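Local structure of alanine racemase (Enterococcus faecalis, 3E6E) at residues V282-G285 with Y286-W290; T343-M346 with V347-K350; T298-N302 with G303-E307; F63-L67 with L68-I72. The protein belongs to the alanine racemase family, two-subunit proteins in which each chain joins an N-terminal TIM-barrel domain to a C-terminal beta domain. The protein carries 1 engineered substitution. All blocks are in the same frame, centred on the assembly; numbering follows the deposited sequence.

Contact 1 (V282-G285 with Y286-W290); sequences VPIG and YADGW. With DCS (D-[3-hydroxy-2-methyl-5-phosphonooxymethyl-pyridin-4-ylmethyl]-N,O-cycloserylamide), chain F.
The carbonyl plane of Gly285 lies between two backbone donors, Asp288 N on one face and Trp290 N on the opposite one. Gly285 O accepts from Asp288 N at 2.8 Å and from Trp290 N at 3.2 Å, each well out of the plane, while Gly289 N adds a weak third bond. The carboxylate of Asp288 is also approached over a face: Gly285 N donates to Asp288 OD1 (3.1 Å) from 52° out of the carboxylate plane. With CG beside its own backbone N (chi1 -69°), Asp288 folds back over the turn, and OD1 comes to 3.1 Å from Ile284 CG1. The backbone N and O of buried Gly285 are thus both bonded locally; the Asp288 N to Gly285 O bond closes a beta turn from Gly285 to Asp288, and the carboxylate bond back to Gly285 N braces it. Tyr286, at the head of that turn, sends its ring the other way, and its OH gives a weak hydrogen bond to OG of the bound DCS (2.8 Å), a ligand also held by Tyr267 and by Arg139 and Tyr356 of the second subunit. Ile284 CG1 rests against Trp290 CB (4.1 Å). Asp288 bridges outward through salt bridges from OD2 to Arg365 and from OD1 to Arg7. The turn follows strand 277-282 and leads toward strand 298-301, with Pro283 lying on strand 249-259 and Trp290 touching strands 249-259 and 317-321.

Contact 2 (T343-M346 with V347-K350); sequences TLQM and VAEK
Gln345 and Glu349 stand one helical turn apart and run across each other at a slant, the plane of the amide turned 77° from that of the carboxylate. The Gln345 chain is bent at chi2 (-58°), which swings its end along the helix toward Glu349. Glu349 instead stays straight beyond CG, and its CG sits 3.4 Å from Gln345 O, so its aliphatic part lies against the turn below. Beneath this pair the backbone bond from Glu349 N to Gln345 O (2.6 Å) ties the same two residues together. Val347 leans back in a different direction: its CG2, beside the backbone N, comes to 3.5 Å from Thr343 O, the atom that accepts from Val347 N. These residues form the opening of helix 344-351, whose start is a capping box. Thr343 holds the N-cap position, and Thr343 OG1 accepts from Met346 N at 3.0 Å along an almost straight bond (172°). The reciprocal link is weak, with Thr343 N donating to Met346 SD at 3.5 Å; the Met346 chain, with CG beside the backbone N and SD nearly anti, brings its sulfur back there. One first-turn amide is thereby satisfied by the threonine hydroxyl where no preceding helical carbonyl serves. Buried Leu344 and Val347 pack on helix 355-361, Leu344 against His355 and Ala359, Val347 against Val358. Lys350 leads away from the turn, its CB 3.5 Å from Met346 O and its NZ hydrogen-bonded to Gln295 O.

Contact 3 (T298-N302 with G303-E307); sequences TVLVN and GKRCE
Torsions on both residues bring Thr298 and Arg305 together: OG1 of Thr298 sits between its backbone N and carbonyl carbon (chi1 54°), and the Arg305 chain bends at chi2 and chi3 to lay its guanidinium back over the neighbouring strand. Arg305 NE then donates to Thr298 OG1 at 3.1 Å, with the oxygen tilted 22° from the guanidinium plane. A weak bond from Arg305 NH2 reaches Thr298 O, which lies in that plane. Leu300 runs alongside in the same direction and sets CD2 over the centre of one guanidinium face, 3.9 Å from CZ. On the other side of the sheet Val301 CG2 meets Cys306 SG at 3.3 Å, a close apolar contact next to Val299. The frame is a two-residue beta hairpin closed by a type I' turn from Val301 to Lys304. Val299 and Cys306 form a hydrogen-bonded pair, with Val299 N to Cys306 O at 2.7 Å, and Val301 with Lys304 forms the next. Arg305 NH1 makes a salt bridge to Glu340, and NH2 has a weak further bond to Asn342. Every guanidinium nitrogen therefore has a partner, which would fix the rotation of the group and offset its charge beside a leucine methyl.

Contact 4 (F63-L67 with L68-I72); sequences FCVAL and LDEAI
Glu70 reaches back from the first turn of its helix to Ala66 and Leu67 with an extended chain: CG lies beside the backbone N (chi1 -60°), and the chain is straight from there on. That shape delivers OE2 to Ala66 N at 2.8 Å, the donor standing 38° out of the carboxylate plane. Leu67 N makes a second, weak bond to the same Glu70 OE2 at 3.3 Å. Val65 slides past the glutamate in the opposite sense, its CB 3.2 Å from Glu70 OE2, while its CG2 points on to Ala71 CB (4.1 Å). Leu67 crosses the same chain at a slant; its first torsion is drawn in to -38°, and its CG lies 3.4 Å from Glu70 OE1. The motif is the strand-to-helix junction of a beta-alpha-beta unit in the TIM barrel, strand 62-65 passing into helix 68-76 and then strand 83-85. Leu67 occupies the N-cap position, and its carbonyl O accepts from Ala71 N at 2.9 Å. The carboxylate, lying near the N-terminal end of this helix, would probably have its negative charge eased by it. Glu70 OE1 also makes a salt bridge to Arg365 of the second subunit, and Asp69 OD2 accepts from His6 N of the second subunit. Ala66 packs on Lys40, and its side chain lies about 7 Å from a bound DCS.

From the N terminus, contact 4 comes first, turning a barrel strand into its helix. Contact 1 follows in the C-terminal part, folding the loop after strand 277-282; contact 3 closes the hairpin of strands 298-301 and 304-309, and contact 2 opens helix 344-351. All four are in series, none nested or crossing. Contact 1 touches contact 3 through Trp290 CZ2 and Val299 CG1 (3.8 Å), and contact 3 touches contact 2 through Arg305 NH2 and Met346 CE (3.9 Å), so contact 3 touches both of the others. Contact 4 lies apart, its nearest atoms about 17 Å from contacts 1 and 2, yet contacts 1 and 4 both touch the second subunit.

Contact 1 (V282-G285 with Y286-W290)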
# COMPACT_ATOMS: atom_id res chain seq x y z
N VAL A 282 -17.82 -7.55 -2.43
CA VAL A 282 -17.39 -6.16 -2.47
C VAL A 282 -16.06 -6.00 -3.22
O VAL A 282 -15.09 -6.70 -2.92
CB VAL A 282 -17.24 -5.62 -1.03
CG1 VAL A 282 -16.88 -4.15 -1.06
CG2 VAL A 282 -18.52 -5.87 -0.25
N PRO A 283 -16.01 -5.07 -4.19
CA PRO A 283 -14.83 -4.79 -5.01
C PRO A 283 -13.65 -4.05 -4.34
O PRO A 283 -13.16 -3.03 -4.85
CB PRO A 283 -15.42 -4.02 -6.20
CG PRO A 283 -16.54 -3.28 -5.58
CD PRO A 283 -17.18 -4.33 -4.69
N ILE A 284 -13.19 -4.60 -3.22
CA ILE A 284 -12.06 -4.04 -2.49
C ILE A 284 -11.28 -5.21 -1.93
O ILE A 284 -11.86 -6.11 -1.31
CB ILE A 284 -12.53 -3.12 -1.33
CG1 ILE A 284 -11.32 -2.46 -0.67
CG2 ILE A 284 -13.34 -3.91 -0.32
CD1 ILE A 284 -11.69 -1.53 0.49
N GLY A 285 -9.97 -5.22 -2.16
CA GLY A 285 -9.14 -6.32 -1.70
C GLY A 285 -7.81 -5.89 -1.11
O GLY A 285 -7.58 -4.71 -0.88
N TYR A 286 -6.92 -6.85 -0.88
CA TYR A 286 -5.66 -6.50 -0.26
C TYR A 286 -4.75 -5.66 -1.13
O TYR A 286 -3.74 -5.15 -0.67
CB TYR A 286 -4.94 -7.76 0.26
CG TYR A 286 -4.69 -8.87 -0.73
CD1 TYR A 286 -3.65 -8.78 -1.66
CD2 TYR A 286 -5.42 -10.06 -0.66
CE1 TYR A 286 -3.33 -9.85 -2.49
CE2 TYR A 286 -5.12 -11.15 -1.48
CZ TYR A 286 -4.07 -11.04 -2.39
OH TYR A 286 -3.70 -12.15 -3.14
N ALA A 287 -5.12 -5.50 -2.40
CA ALA A 287 -4.32 -4.70 -3.31
C ALA A 287 -4.69 -3.25 -3.04
O ALA A 287 -3.98 -2.34 -3.44
CB ALA A 287 -4.65 -5.06 -4.74
N ASP A 288 -5.81 -3.06 -2.35
CA ASP A 288 -6.29 -1.73 -2.01
C ASP A 288 -5.74 -1.37 -0.64
O ASP A 288 -5.74 -0.19 -0.24
CB ASP A 288 -7.82 -1.73 -1.92
CG ASP A 288 -8.49 -1.90 -3.25
OD1 ASP A 288 -9.65 -2.37 -3.25
OD2 ASP A 288 -7.89 -1.57 -4.30
N GLY A 289 -5.31 -2.40 0.08
CA GLY A 289 -4.79 -2.23 1.42
C GLY A 289 -5.74 -2.77 2.47
O GLY A 289 -5.63 -2.45 3.65
N TRP A 290 -6.70 -3.58 2.02
CA TRP A 290 -7.68 -4.21 2.90
C TRP A 290 -7.06 -5.60 3.08
O TRP A 290 -7.51 -6.58 2.52
CB TRP A 290 -9.03 -4.29 2.19
CG TRP A 290 -10.20 -4.64 3.05
CD1 TRP A 290 -10.91 -5.80 3.02
CD2 TRP A 290 -10.79 -3.82 4.07
NE1 TRP A 290 -11.91 -5.76 3.97
CE2 TRP A 290 -11.86 -4.56 4.63
CE3 TRP A 290 -10.52 -2.54 4.58
CZ2 TRP A 290 -12.66 -4.07 5.67
CZ3 TRP A 290 -11.31 -2.05 5.61
CH2 TRP A 290 -12.37 -2.81 6.14
N1 DCS F . -8.43 -15.55 -12.76
C2 DCS F . -9.23 -14.78 -11.86
C2A DCS F . -10.74 -14.68 -12.04
C3 DCS F . -8.56 -14.13 -10.82
O3 DCS F . -9.24 -13.38 -9.92
C4 DCS F . -7.11 -14.27 -10.71
C4A DCS F . -6.39 -13.58 -9.60
C5 DCS F . -6.37 -15.09 -11.69
C6 DCS F . -7.06 -15.70 -12.69
C5A DCS F . -4.83 -15.31 -11.67
O4P DCS F . -4.40 -16.09 -10.53
P DCS F . -2.88 -16.52 -10.19
O1P DCS F . -2.40 -17.35 -11.29
O2P DCS F . -2.06 -15.31 -10.03
O3P DCS F . -2.90 -17.28 -8.95
N DCS F . -6.79 -14.21 -8.29
CA DCS F . -6.23 -13.72 -7.11
C DCS F . -6.84 -12.76 -6.25
O DCS F . -8.04 -12.17 -6.44
ND DCS F . -6.03 -12.54 -5.24
OG DCS F . -4.90 -13.33 -5.40
CB DCS F . -5.03 -14.04 -6.54

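Contact 2 (T343-M346 with V347-K350)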
# COMPACT_ATOMS: atom_id res chain seq x y z
N THR A 343 -14.03 2.28 12.92
CA THR A 343 -12.99 3.30 13.04
C THR A 343 -11.67 2.73 12.59
O THR A 343 -11.48 1.52 12.58
CB THR A 343 -12.82 3.70 14.49
OG1 THR A 343 -12.14 2.63 15.19
CG2 THR A 343 -14.16 3.93 15.14
N LEU A 344 -10.74 3.60 12.24
CA LEU A 344 -9.44 3.12 11.82
C LEU A 344 -8.81 2.28 12.95
O LEU A 344 -8.19 1.25 12.70
CB LEU A 344 -8.54 4.31 11.49
CG LEU A 344 -7.95 4.31 10.09
CD1 LEU A 344 -9.08 4.36 9.06
CD2 LEU A 344 -7.04 5.51 9.95
N GLN A 345 -8.98 2.72 14.20
CA GLN A 345 -8.42 1.99 15.33
C GLN A 345 -8.85 0.54 15.30
O GLN A 345 -8.02 -0.36 15.41
CB GLN A 345 -8.85 2.60 16.65
CG GLN A 345 -7.71 3.25 17.43
CD GLN A 345 -6.60 2.29 17.74
OE1 GLN A 345 -6.78 1.34 18.50
NE2 GLN A 345 -5.43 2.53 17.16
N MET A 346 -10.16 0.33 15.16
CA MET A 346 -10.72 -1.01 15.10
C MET A 346 -10.01 -1.79 14.01
O MET A 346 -9.60 -2.94 14.21
CB MET A 346 -12.21 -0.93 14.82
CG MET A 346 -13.02 -0.52 16.03
SD MET A 346 -14.62 0.14 15.58
CE MET A 346 -15.49 -1.40 15.15
N VAL A 347 -9.82 -1.15 12.86
CA VAL A 347 -9.13 -1.78 11.75
C VAL A 347 -7.70 -2.12 12.16
O VAL A 347 -7.18 -3.20 11.85
CB VAL A 347 -9.08 -0.87 10.52
CG1 VAL A 347 -8.24 -1.53 9.43
CG2 VAL A 347 -10.49 -0.59 10.03
N ALA A 348 -7.06 -1.18 12.86
CA ALA A 348 -5.68 -1.36 13.31
C ALA A 348 -5.59 -2.50 14.31
O ALA A 348 -4.71 -3.35 14.22
CB ALA A 348 -5.17 -0.07 13.96
N GLU A 349 -6.52 -2.52 15.25
CA GLU A 349 -6.52 -3.57 16.26
C GLU A 349 -6.74 -4.95 15.66
O GLU A 349 -6.09 -5.90 16.07
CB GLU A 349 -7.56 -3.28 17.34
CG GLU A 349 -7.12 -2.13 18.22
CD GLU A 349 -8.12 -1.80 19.30
OE1 GLU A 349 -7.83 -0.86 20.07
OE2 GLU A 349 -9.19 -2.44 19.38
N LYS A 350 -7.62 -5.06 14.67
CA LYS A 350 -7.88 -6.34 14.03
C LYS A 350 -6.66 -6.75 13.24
O LYS A 350 -6.39 -7.93 13.05
CB LYS A 350 -9.08 -6.22 13.08
CG LYS A 350 -9.23 -7.39 12.12
CD LYS A 350 -9.67 -8.67 12.82
CE LYS A 350 -9.59 -9.87 11.87
NZ LYS A 350 -10.36 -11.03 12.38

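Contact 3 (T298-N302 with G303-E307)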
# COMPACT_ATOMS: atom_id res chain seq x y z
N THR A 298 -16.07 -7.14 10.57
CA THR A 298 -17.40 -6.89 10.05
C THR A 298 -17.56 -5.47 9.50
O THR A 298 -17.21 -4.50 10.16
CB THR A 298 -18.46 -7.12 11.12
OG1 THR A 298 -18.16 -6.33 12.28
CG2 THR A 298 -18.51 -8.59 11.51
N VAL A 299 -18.11 -5.37 8.29
CA VAL A 299 -18.34 -4.07 7.66
C VAL A 299 -19.81 -3.68 7.80
O VAL A 299 -20.60 -4.44 8.37
CB VAL A 299 -17.96 -4.08 6.18
CG1 VAL A 299 -16.48 -4.35 6.03
CG2 VAL A 299 -18.78 -5.12 5.45
N LEU A 300 -20.18 -2.52 7.27
CA LEU A 300 -21.55 -2.05 7.41
C LEU A 300 -22.41 -1.91 6.17
O LEU A 300 -22.04 -1.25 5.19
CB LEU A 300 -21.54 -0.73 8.18
CG LEU A 300 -20.83 -0.85 9.53
CD1 LEU A 300 -20.60 0.54 10.12
CD2 LEU A 300 -21.67 -1.70 10.47
N VAL A 301 -23.58 -2.53 6.24
CA VAL A 301 -24.56 -2.50 5.16
C VAL A 301 -25.87 -2.10 5.83
O VAL A 301 -26.35 -2.78 6.72
CB VAL A 301 -24.68 -3.90 4.50
CG1 VAL A 301 -25.50 -3.80 3.21
CG2 VAL A 301 -23.28 -4.46 4.22
N ASN A 302 -26.44 -0.98 5.41
CA ASN A 302 -27.69 -0.51 5.99
C ASN A 302 -27.66 -0.50 7.51
O ASN A 302 -28.63 -0.89 8.17
CB ASN A 302 -28.87 -1.36 5.54
CG ASN A 302 -29.09 -1.32 4.05
OD1 ASN A 302 -28.91 -0.28 3.41
ND2 ASN A 302 -29.51 -2.44 3.49
N GLY A 303 -26.53 -0.07 8.07
CA GLY A 303 -26.42 0.01 9.52
C GLY A 303 -26.38 -1.31 10.27
O GLY A 303 -26.49 -1.32 11.49
N LYS A 304 -26.23 -2.41 9.55
CA LYS A 304 -26.15 -3.73 10.17
C LYS A 304 -24.73 -4.24 9.93
O LYS A 304 -24.13 -3.97 8.89
CB LYS A 304 -27.16 -4.69 9.52
CG LYS A 304 -28.62 -4.30 9.67
CD LYS A 304 -29.22 -4.81 10.97
CE LYS A 304 -30.73 -4.53 11.03
NZ LYS A 304 -31.42 -5.24 12.15
N ARG A 305 -24.17 -4.97 10.89
CA ARG A 305 -22.82 -5.48 10.73
C ARG A 305 -22.79 -6.73 9.85
O ARG A 305 -23.70 -7.57 9.91
CB ARG A 305 -22.20 -5.76 12.10
CG ARG A 305 -22.38 -4.59 13.08
CD ARG A 305 -21.21 -4.38 14.02
NE ARG A 305 -19.99 -4.01 13.30
CZ ARG A 305 -19.34 -2.85 13.41
NH1 ARG A 305 -19.77 -1.90 14.23
NH2 ARG A 305 -18.26 -2.65 12.70
N CYS A 306 -21.76 -6.84 9.02
CA CYS A 306 -21.60 -7.98 8.12
C CYS A 306 -20.18 -8.53 8.21
O CYS A 306 -19.20 -7.83 7.96
CB CYS A 306 -21.88 -7.57 6.67
SG CYS A 306 -23.55 -6.96 6.39
N GLU A 307 -20.09 -9.81 8.55
CA GLU A 307 -18.81 -10.47 8.71
C GLU A 307 -18.15 -10.85 7.40
O GLU A 307 -18.79 -11.38 6.49
CB GLU A 307 -18.97 -11.71 9.57
CG GLU A 307 -17.68 -12.47 9.79
CD GLU A 307 -17.91 -13.78 10.52
OE1 GLU A 307 -18.66 -13.79 11.51
OE2 GLU A 307 -17.32 -14.80 10.09

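Contact 4 (F63-L67 with L68-I72)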
# COMPACT_ATOMS: atom_id res chain seq x y z
N PHE A 63 5.27 23.39 7.13
CA PHE A 63 5.05 21.99 6.78
C PHE A 63 6.23 21.03 6.89
O PHE A 63 7.37 21.38 6.55
CB PHE A 63 4.48 21.90 5.37
CG PHE A 63 3.25 22.71 5.18
CD1 PHE A 63 3.35 24.03 4.75
CD2 PHE A 63 2.01 22.19 5.50
CE1 PHE A 63 2.20 24.83 4.65
CE2 PHE A 63 0.86 22.97 5.41
CZ PHE A 63 0.96 24.30 4.98
N CYS A 64 5.94 19.81 7.35
CA CYS A 64 6.94 18.75 7.52
C CYS A 64 6.62 17.57 6.62
O CYS A 64 5.49 17.10 6.58
CB CYS A 64 6.96 18.26 8.96
SG CYS A 64 7.30 19.54 10.18
N VAL A 65 7.63 17.10 5.90
CA VAL A 65 7.48 15.96 5.01
C VAL A 65 8.71 15.09 5.23
O VAL A 65 9.63 15.49 5.94
CB VAL A 65 7.42 16.38 3.53
CG1 VAL A 65 6.23 17.29 3.29
CG2 VAL A 65 8.72 17.08 3.14
N ALA A 66 8.74 13.92 4.60
CA ALA A 66 9.88 13.03 4.75
C ALA A 66 10.83 13.10 3.57
O ALA A 66 12.03 12.91 3.74
CB ALA A 66 9.41 11.61 4.91
N LEU A 67 10.30 13.37 2.38
CA LEU A 67 11.12 13.39 1.18
C LEU A 67 11.19 14.70 0.39
O LEU A 67 10.21 15.44 0.29
CB LEU A 67 10.64 12.29 0.24
CG LEU A 67 10.23 10.98 0.91
CD1 LEU A 67 9.89 9.98 -0.17
CD2 LEU A 67 11.34 10.46 1.79
N LEU A 68 12.36 14.95 -0.18
CA LEU A 68 12.56 16.13 -0.98
C LEU A 68 11.46 16.18 -2.02
O LEU A 68 10.90 17.24 -2.32
CB LEU A 68 13.93 16.08 -1.66
CG LEU A 68 14.18 17.20 -2.66
CD1 LEU A 68 13.73 18.55 -2.07
CD2 LEU A 68 15.66 17.23 -3.02
N ASP A 69 11.13 15.01 -2.56
CA ASP A 69 10.08 14.89 -3.56
C ASP A 69 8.77 15.44 -3.01
O ASP A 69 8.10 16.25 -3.66
CB ASP A 69 9.86 13.43 -3.93
CG ASP A 69 11.11 12.77 -4.42
OD1 ASP A 69 11.41 12.88 -5.63
OD2 ASP A 69 11.81 12.15 -3.59
N GLU A 70 8.41 15.00 -1.81
CA GLU A 70 7.17 15.44 -1.18
C GLU A 70 7.19 16.95 -1.05
O GLU A 70 6.16 17.62 -1.21
CB GLU A 70 7.01 14.79 0.20
CG GLU A 70 6.98 13.27 0.16
CD GLU A 70 6.95 12.65 1.54
OE1 GLU A 70 6.89 11.40 1.64
OE2 GLU A 70 7.00 13.41 2.53
N ALA A 71 8.38 17.47 -0.76
CA ALA A 71 8.60 18.91 -0.60
C ALA A 71 8.34 19.68 -1.89
O ALA A 71 7.60 20.65 -1.91
CB ALA A 71 10.04 19.16 -0.12
N ILE A 72 8.96 19.24 -2.97
CA ILE A 72 8.77 19.92 -4.24
C ILE A 72 7.29 19.95 -4.61
O ILE A 72 6.80 20.95 -5.14
CB ILE A 72 9.64 19.26 -5.35
CG1 ILE A 72 11.12 19.52 -5.02
CG2 ILE A 72 9.29 19.82 -6.72
CD1 ILE A 72 12.09 18.95 -5.99